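Monovalent Na+/H+ antiporter subunit A (Dietzia sp. DQ12-45-1b, PDB 7D3U) forms a large membrane subunit of the Mrp complex, a bacterial sodium/proton pump, and probably takes part in cation/proton antiport across the cell membrane. Local coordinates at residues 215-220 with 270-274; 315-319 with 480-484. All coordinates share one frame; numbering follows the deposited sequence.

Contact 1: 215-220 with 270-274; sequences AQFPFQ and CGMTT
Thr274 and Cys270, one turn apart on helix 261-284, both meet the backbone bend at Gln216-Phe217 in the loop following helix 196-213. The Thr274 side chain leads toward this bend: its CB lies 3.4 Å from Phe217 N, and a chi1 of -171°, with OG1 opposite the backbone N, brings the hydroxyl to 3.5 Å from Ala215 O. Cys270 SG is likewise anti to its own N (chi1 177°), which carries it to the loop, 3.7 Å from Gln216 CB and 3.6 Å from Phe217 CB. Pro218 CD lies 4.0 Å from Cys270 SG. Thr273 OG1 approaches the Phe217 ring obliquely, 4.0 Å from Phe217 CG, the nearest ring atom, while the ring end leads away from the helix. Ile297 of helix 288-308 touches Ala215 and Thr274, and Phe211 backs Gln216 and Cys270. Trimming Thr274 to an alanine removes OG1 and CG2, which would probably open a gap beside the Ala215 carbonyl and the Gln216 backbone. No hydrogen bond joins the two segments, so the loop rests on the helix mainly through van der Waals contact with a thiol and threonine side chains.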
ATOM      1  N   ALA B 215     -19.839   6.092  37.026  1.00 78.71           N
ATOM      2  CA  ALA B 215     -21.015   6.038  36.159  1.00 78.71           C
ATOM      3  C   ALA B 215     -21.894   7.238  36.489  1.00 78.71           C
ATOM      4  O   ALA B 215     -22.805   7.145  37.314  1.00 78.71           O
ATOM      5  CB  ALA B 215     -21.757   4.723  36.326  1.00 78.71           C
ATOM      6  N   GLN B 216     -21.615   8.364  35.847  1.00 79.50           N
ATOM      7  CA  GLN B 216     -22.349   9.594  36.077  1.00 79.50           C
ATOM      8  C   GLN B 216     -23.423   9.770  35.006  1.00 79.50           C
ATOM      9  O   GLN B 216     -23.692   8.865  34.214  1.00 79.50           O
ATOM     10  CB  GLN B 216     -21.380  10.772  36.132  1.00 79.50           C
ATOM     11  CG  GLN B 216     -20.259  10.586  37.134  1.00 79.50           C
ATOM     12  CD  GLN B 216     -20.708   9.867  38.388  1.00 79.50           C
ATOM     13  OE1 GLN B 216     -20.426   8.687  38.575  1.00 79.50           O
ATOM     14  NE2 GLN B 216     -21.414  10.575  39.252  1.00 79.50           N
ATOM     15  N   PHE B 217     -24.038  10.955  34.979  1.00 84.52           N
ATOM     16  CA  PHE B 217     -25.238  11.258  34.205  1.00 84.52           C
ATOM     17  C   PHE B 217     -25.169  10.759  32.761  1.00 84.52           C
ATOM     18  O   PHE B 217     -26.017   9.953  32.363  1.00 84.52           O
ATOM     19  CB  PHE B 217     -25.521  12.765  34.241  1.00 84.52           C
ATOM     20  CG  PHE B 217     -26.594  13.212  33.285  1.00 84.52           C
ATOM     21  CD1 PHE B 217     -27.804  12.542  33.210  1.00 84.52           C
ATOM     22  CD2 PHE B 217     -26.390  14.306  32.462  1.00 84.52           C
ATOM     23  CE1 PHE B 217     -28.786  12.953  32.330  1.00 84.52           C
ATOM     24  CE2 PHE B 217     -27.369  14.722  31.582  1.00 84.52           C
ATOM     25  CZ  PHE B 217     -28.569  14.045  31.517  1.00 84.52           C
ATOM     26  N   PRO B 218     -24.198  11.188  31.940  1.00 80.68           N
ATOM     27  CA  PRO B 218     -24.250  10.806  30.523  1.00 80.68           C
ATOM     28  C   PRO B 218     -23.789   9.378  30.279  1.00 80.68           C
ATOM     29  O   PRO B 218     -24.293   8.701  29.378  1.00 80.68           O
ATOM     30  CB  PRO B 218     -23.311  11.817  29.848  1.00 80.68           C
ATOM     31  CG  PRO B 218     -22.839  12.749  30.944  1.00 80.68           C
ATOM     32  CD  PRO B 218     -22.995  11.991  32.213  1.00 80.68           C
ATOM     33  N   PHE B 219     -22.833   8.910  31.080  1.00 78.23           N
ATOM     34  CA  PHE B 219     -22.178   7.628  30.855  1.00 78.23           C
ATOM     35  C   PHE B 219     -22.599   6.566  31.863  1.00 78.23           C
ATOM     36  O   PHE B 219     -21.844   5.623  32.112  1.00 78.23           O
ATOM     37  CB  PHE B 219     -20.660   7.804  30.881  1.00 78.23           C
ATOM     38  CG  PHE B 219     -20.189   9.105  30.299  1.00 78.23           C
ATOM     39  CD1 PHE B 219     -19.912   9.213  28.949  1.00 78.23           C
ATOM     40  CD2 PHE B 219     -20.013  10.216  31.103  1.00 78.23           C
ATOM     41  CE1 PHE B 219     -19.477  10.407  28.414  1.00 78.23           C
ATOM     42  CE2 PHE B 219     -19.578  11.410  30.571  1.00 78.23           C
ATOM     43  CZ  PHE B 219     -19.310  11.505  29.225  1.00 78.23           C
ATOM     44  N   GLN B 220     -23.789   6.696  32.452  1.00 81.60           N
ATOM     45  CA  GLN B 220     -24.218   5.737  33.461  1.00 81.60           C
ATOM     46  C   GLN B 220     -24.564   4.374  32.884  1.00 81.60           C
ATOM     47  O   GLN B 220     -24.759   3.432  33.657  1.00 81.60           O
ATOM     48  CB  GLN B 220     -25.425   6.274  34.232  1.00 81.60           C
ATOM     49  CG  GLN B 220     -26.540   6.832  33.363  1.00 81.60           C
ATOM     50  CD  GLN B 220     -27.540   7.654  34.159  1.00 81.60           C
ATOM     51  OE1 GLN B 220     -27.265   8.789  34.545  1.00 81.60           O
ATOM     52  NE2 GLN B 220     -28.708   7.080  34.411  1.00 81.60           N
ATOM     53  N   CYS B 270     -23.815  17.522  37.562  1.00 80.02           N
ATOM     54  CA  CYS B 270     -23.820  16.173  37.011  1.00 80.02           C
ATOM     55  C   CYS B 270     -23.913  15.131  38.115  1.00 80.02           C
ATOM     56  O   CYS B 270     -24.693  14.176  38.009  1.00 80.02           O
ATOM     57  CB  CYS B 270     -22.576  15.938  36.158  1.00 80.02           C
ATOM     58  SG  CYS B 270     -22.454  14.260  35.513  1.00 80.02           S
ATOM     59  N   GLY B 271     -23.139  15.300  39.189  1.00 79.89           N
ATOM     60  CA  GLY B 271     -23.211  14.360  40.289  1.00 79.89           C
ATOM     61  C   GLY B 271     -24.575  14.330  40.943  1.00 79.89           C
ATOM     62  O   GLY B 271     -25.061  13.269  41.327  1.00 79.89           O
ATOM     63  N   MET B 272     -25.235  15.484  41.041  1.00 83.03           N
ATOM     64  CA  MET B 272     -26.539  15.486  41.689  1.00 83.03           C
ATOM     65  C   MET B 272     -27.625  14.933  40.775  1.00 83.03           C
ATOM     66  O   MET B 272     -28.513  14.205  41.241  1.00 83.03           O
ATOM     67  CB  MET B 272     -26.894  16.891  42.157  1.00 83.03           C
ATOM     68  CG  MET B 272     -26.309  17.207  43.508  1.00 83.03           C
ATOM     69  SD  MET B 272     -26.618  15.908  44.714  1.00 83.03           S
ATOM     70  CE  MET B 272     -28.406  15.901  44.746  1.00 83.03           C
ATOM     71  N   THR B 273     -27.577  15.254  39.480  1.00 82.79           N
ATOM     72  CA  THR B 273     -28.517  14.643  38.550  1.00 82.79           C
ATOM     73  C   THR B 273     -28.375  13.129  38.555  1.00 82.79           C
ATOM     74  O   THR B 273     -29.373  12.404  38.602  1.00 82.79           O
ATOM     75  CB  THR B 273     -28.317  15.193  37.139  1.00 82.79           C
ATOM     76  OG1 THR B 273     -26.937  15.083  36.770  1.00 82.79           O
ATOM     77  CG2 THR B 273     -28.764  16.642  37.061  1.00 82.79           C
ATOM     78  N   THR B 274     -27.136  12.628  38.531  1.00 81.76           N
ATOM     79  CA  THR B 274     -26.971  11.180  38.521  1.00 81.76           C
ATOM     80  C   THR B 274     -27.281  10.571  39.881  1.00 81.76           C
ATOM     81  O   THR B 274     -27.732   9.429  39.945  1.00 81.76           O
ATOM     82  CB  THR B 274     -25.563  10.791  38.065  1.00 81.76           C
ATOM     83  OG1 THR B 274     -25.505   9.375  37.863  1.00 81.76           O
ATOM     84  CG2 THR B 274     -24.542  11.172  39.096  1.00 81.76           C
TER

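Contact 2: 315-319 with 480-484; sequences MVAAI and VAAAA
A steep helix-helix crossing joins the first turns of helix 312-341, through Met315, Val316 and Ile319, to the short helix 477-484, through Val480, Ala483 and Ala484. The local axes come within 8.8 Å at an angle of 121° between their N-to-C directions, so the helices are neither parallel nor fully antiparallel. Ala484 supplies a small methyl that sits among three side chains of the other helix: its CB is 3.6 Å from Val316 CG2, 4.0 Å from Met315 CB and 4.1 Å from Ile319 CD1. One turn earlier, Val480 CG1 meets Val316 CG1 at 3.6 Å, the two valine side chains crossing at about a right angle. Val316 therefore divides its branches: with CG1 opposite the backbone N (chi1 -180°), that methyl serves Val480 while CG2 serves Ala484. Ile319 also works with two arms. The Ile319 and Val480 side chains slide past each other in opposite directions, CG2 to CG2, and the extended CG1-CD1 arm (chi2 172°) carries Ile319 CD1 to 3.7 Å from Ala483 CB, where it also rests against the Ala483 carbonyl. Met315 contributes only through its base, since its thioether end leads away; that side chain also touches Leu251 and the loop residues Ser487 and Ile488. Val75 of helix 71-94 touches both Ile319 and Ala483, placing a third helix beside the crossing. All six touching residues are buried, and the side-chain pairs are apolar with no hydrogen bond between the segments. The arrangement is that of a short helix packed across the start of a predicted transmembrane helix (315-339), within the part of the chain that belongs to the NADH:quinone oxidoreductase/Mrp antiporter family.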
ATOM      1  N   MET B 315     -13.888  17.823  51.147  1.00 80.28           N
ATOM      2  CA  MET B 315     -13.024  16.683  50.864  1.00 80.28           C
ATOM      3  C   MET B 315     -13.028  15.679  52.007  1.00 80.28           C
ATOM      4  O   MET B 315     -12.911  14.473  51.769  1.00 80.28           O
ATOM      5  CB  MET B 315     -11.605  17.160  50.574  1.00 80.28           C
ATOM      6  CG  MET B 315     -11.512  18.039  49.350  1.00 80.28           C
ATOM      7  SD  MET B 315     -12.452  17.368  47.973  1.00 80.28           S
ATOM      8  CE  MET B 315     -12.809  18.865  47.066  1.00 80.28           C
ATOM      9  N   VAL B 316     -13.169  16.152  53.246  1.00 80.98           N
ATOM     10  CA  VAL B 316     -13.294  15.238  54.378  1.00 80.98           C
ATOM     11  C   VAL B 316     -14.532  14.370  54.217  1.00 80.98           C
ATOM     12  O   VAL B 316     -14.487  13.145  54.396  1.00 80.98           O
ATOM     13  CB  VAL B 316     -13.329  16.023  55.699  1.00 80.98           C
ATOM     14  CG1 VAL B 316     -13.452  15.073  56.867  1.00 80.98           C
ATOM     15  CG2 VAL B 316     -12.089  16.882  55.836  1.00 80.98           C
ATOM     16  N   ALA B 317     -15.661  14.995  53.874  1.00 79.44           N
ATOM     17  CA  ALA B 317     -16.887  14.239  53.654  1.00 79.44           C
ATOM     18  C   ALA B 317     -16.733  13.275  52.488  1.00 79.44           C
ATOM     19  O   ALA B 317     -17.185  12.129  52.558  1.00 79.44           O
ATOM     20  CB  ALA B 317     -18.056  15.192  53.414  1.00 79.44           C
ATOM     21  N   ALA B 318     -16.083  13.719  51.411  1.00 76.65           N
ATOM     22  CA  ALA B 318     -15.891  12.848  50.258  1.00 76.65           C
ATOM     23  C   ALA B 318     -15.066  11.621  50.619  1.00 76.65           C
ATOM     24  O   ALA B 318     -15.409  10.500  50.234  1.00 76.65           O
ATOM     25  CB  ALA B 318     -15.226  13.621  49.123  1.00 76.65           C
ATOM     26  N   ILE B 319     -13.986  11.806  51.376  1.00 77.27           N
ATOM     27  CA  ILE B 319     -13.128  10.673  51.712  1.00 77.27           C
ATOM     28  C   ILE B 319     -13.832   9.733  52.683  1.00 77.27           C
ATOM     29  O   ILE B 319     -13.783   8.504  52.525  1.00 77.27           O
ATOM     30  CB  ILE B 319     -11.784  11.168  52.270  1.00 77.27           C
ATOM     31  CG1 ILE B 319     -11.035  11.951  51.198  1.00 77.27           C
ATOM     32  CG2 ILE B 319     -10.943   9.999  52.742  1.00 77.27           C
ATOM     33  CD1 ILE B 319      -9.795  12.624  51.703  1.00 77.27           C
ATOM     34  N   VAL B 480      -8.108  10.716  57.634  1.00 87.03           N
ATOM     35  CA  VAL B 480      -9.003  11.359  56.676  1.00 87.03           C
ATOM     36  C   VAL B 480      -8.649  12.834  56.513  1.00 87.03           C
ATOM     37  O   VAL B 480      -8.583  13.349  55.392  1.00 87.03           O
ATOM     38  CB  VAL B 480     -10.468  11.167  57.102  1.00 87.03           C
ATOM     39  CG1 VAL B 480     -11.358  12.162  56.390  1.00 87.03           C
ATOM     40  CG2 VAL B 480     -10.917   9.750  56.801  1.00 87.03           C
ATOM     41  N   ALA B 481      -8.420  13.538  57.623  1.00 86.00           N
ATOM     42  CA  ALA B 481      -8.042  14.943  57.548  1.00 86.00           C
ATOM     43  C   ALA B 481      -6.691  15.116  56.871  1.00 86.00           C
ATOM     44  O   ALA B 481      -6.488  16.077  56.120  1.00 86.00           O
ATOM     45  CB  ALA B 481      -8.026  15.556  58.946  1.00 86.00           C
ATOM     46  N   ALA B 482      -5.747  14.202  57.119  1.00 84.26           N
ATOM     47  CA  ALA B 482      -4.466  14.296  56.434  1.00 84.26           C
ATOM     48  C   ALA B 482      -4.608  13.993  54.950  1.00 84.26           C
ATOM     49  O   ALA B 482      -3.848  14.525  54.134  1.00 84.26           O
ATOM     50  CB  ALA B 482      -3.452  13.352  57.077  1.00 84.26           C
ATOM     51  N   ALA B 483      -5.577  13.158  54.581  1.00 82.74           N
ATOM     52  CA  ALA B 483      -5.854  12.878  53.181  1.00 82.74           C
ATOM     53  C   ALA B 483      -6.705  13.950  52.521  1.00 82.74           C
ATOM     54  O   ALA B 483      -6.831  13.949  51.293  1.00 82.74           O
ATOM     55  CB  ALA B 483      -6.548  11.522  53.051  1.00 82.74           C
ATOM     56  N   ALA B 484      -7.294  14.855  53.300  1.00 83.58           N
ATOM     57  CA  ALA B 484      -8.076  15.950  52.745  1.00 83.58           C
ATOM     58  C   ALA B 484      -7.243  17.210  52.559  1.00 83.58           C
ATOM     59  O   ALA B 484      -7.419  17.925  51.569  1.00 83.58           O
ATOM     60  CB  ALA B 484      -9.279  16.248  53.639  1.00 83.58           C
TER

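How the contacts relate
Contact 1 precedes contact 2 along the chain, and the two lie on the same side of the chain's centre. Their centres are 22 Å apart and their nearest atoms about 12 Å, so they do not touch. Helix 288-308 runs past both: Ile297 and Val304 meet side chains of contact 1, whereas Thr306 and Ile307 meet Ala317 and Ala318, residues of 315-319 that do not face 480-484. Contact 1 lies wholly within the antiporter-family part of the chain; of contact 2, only 315-319 does. A bound dodecyl-beta-D-maltoside, a detergent, is about 8 Å from the Thr273 side chain, and one is about 6 Å from that of Val480, without defining a substrate site at either.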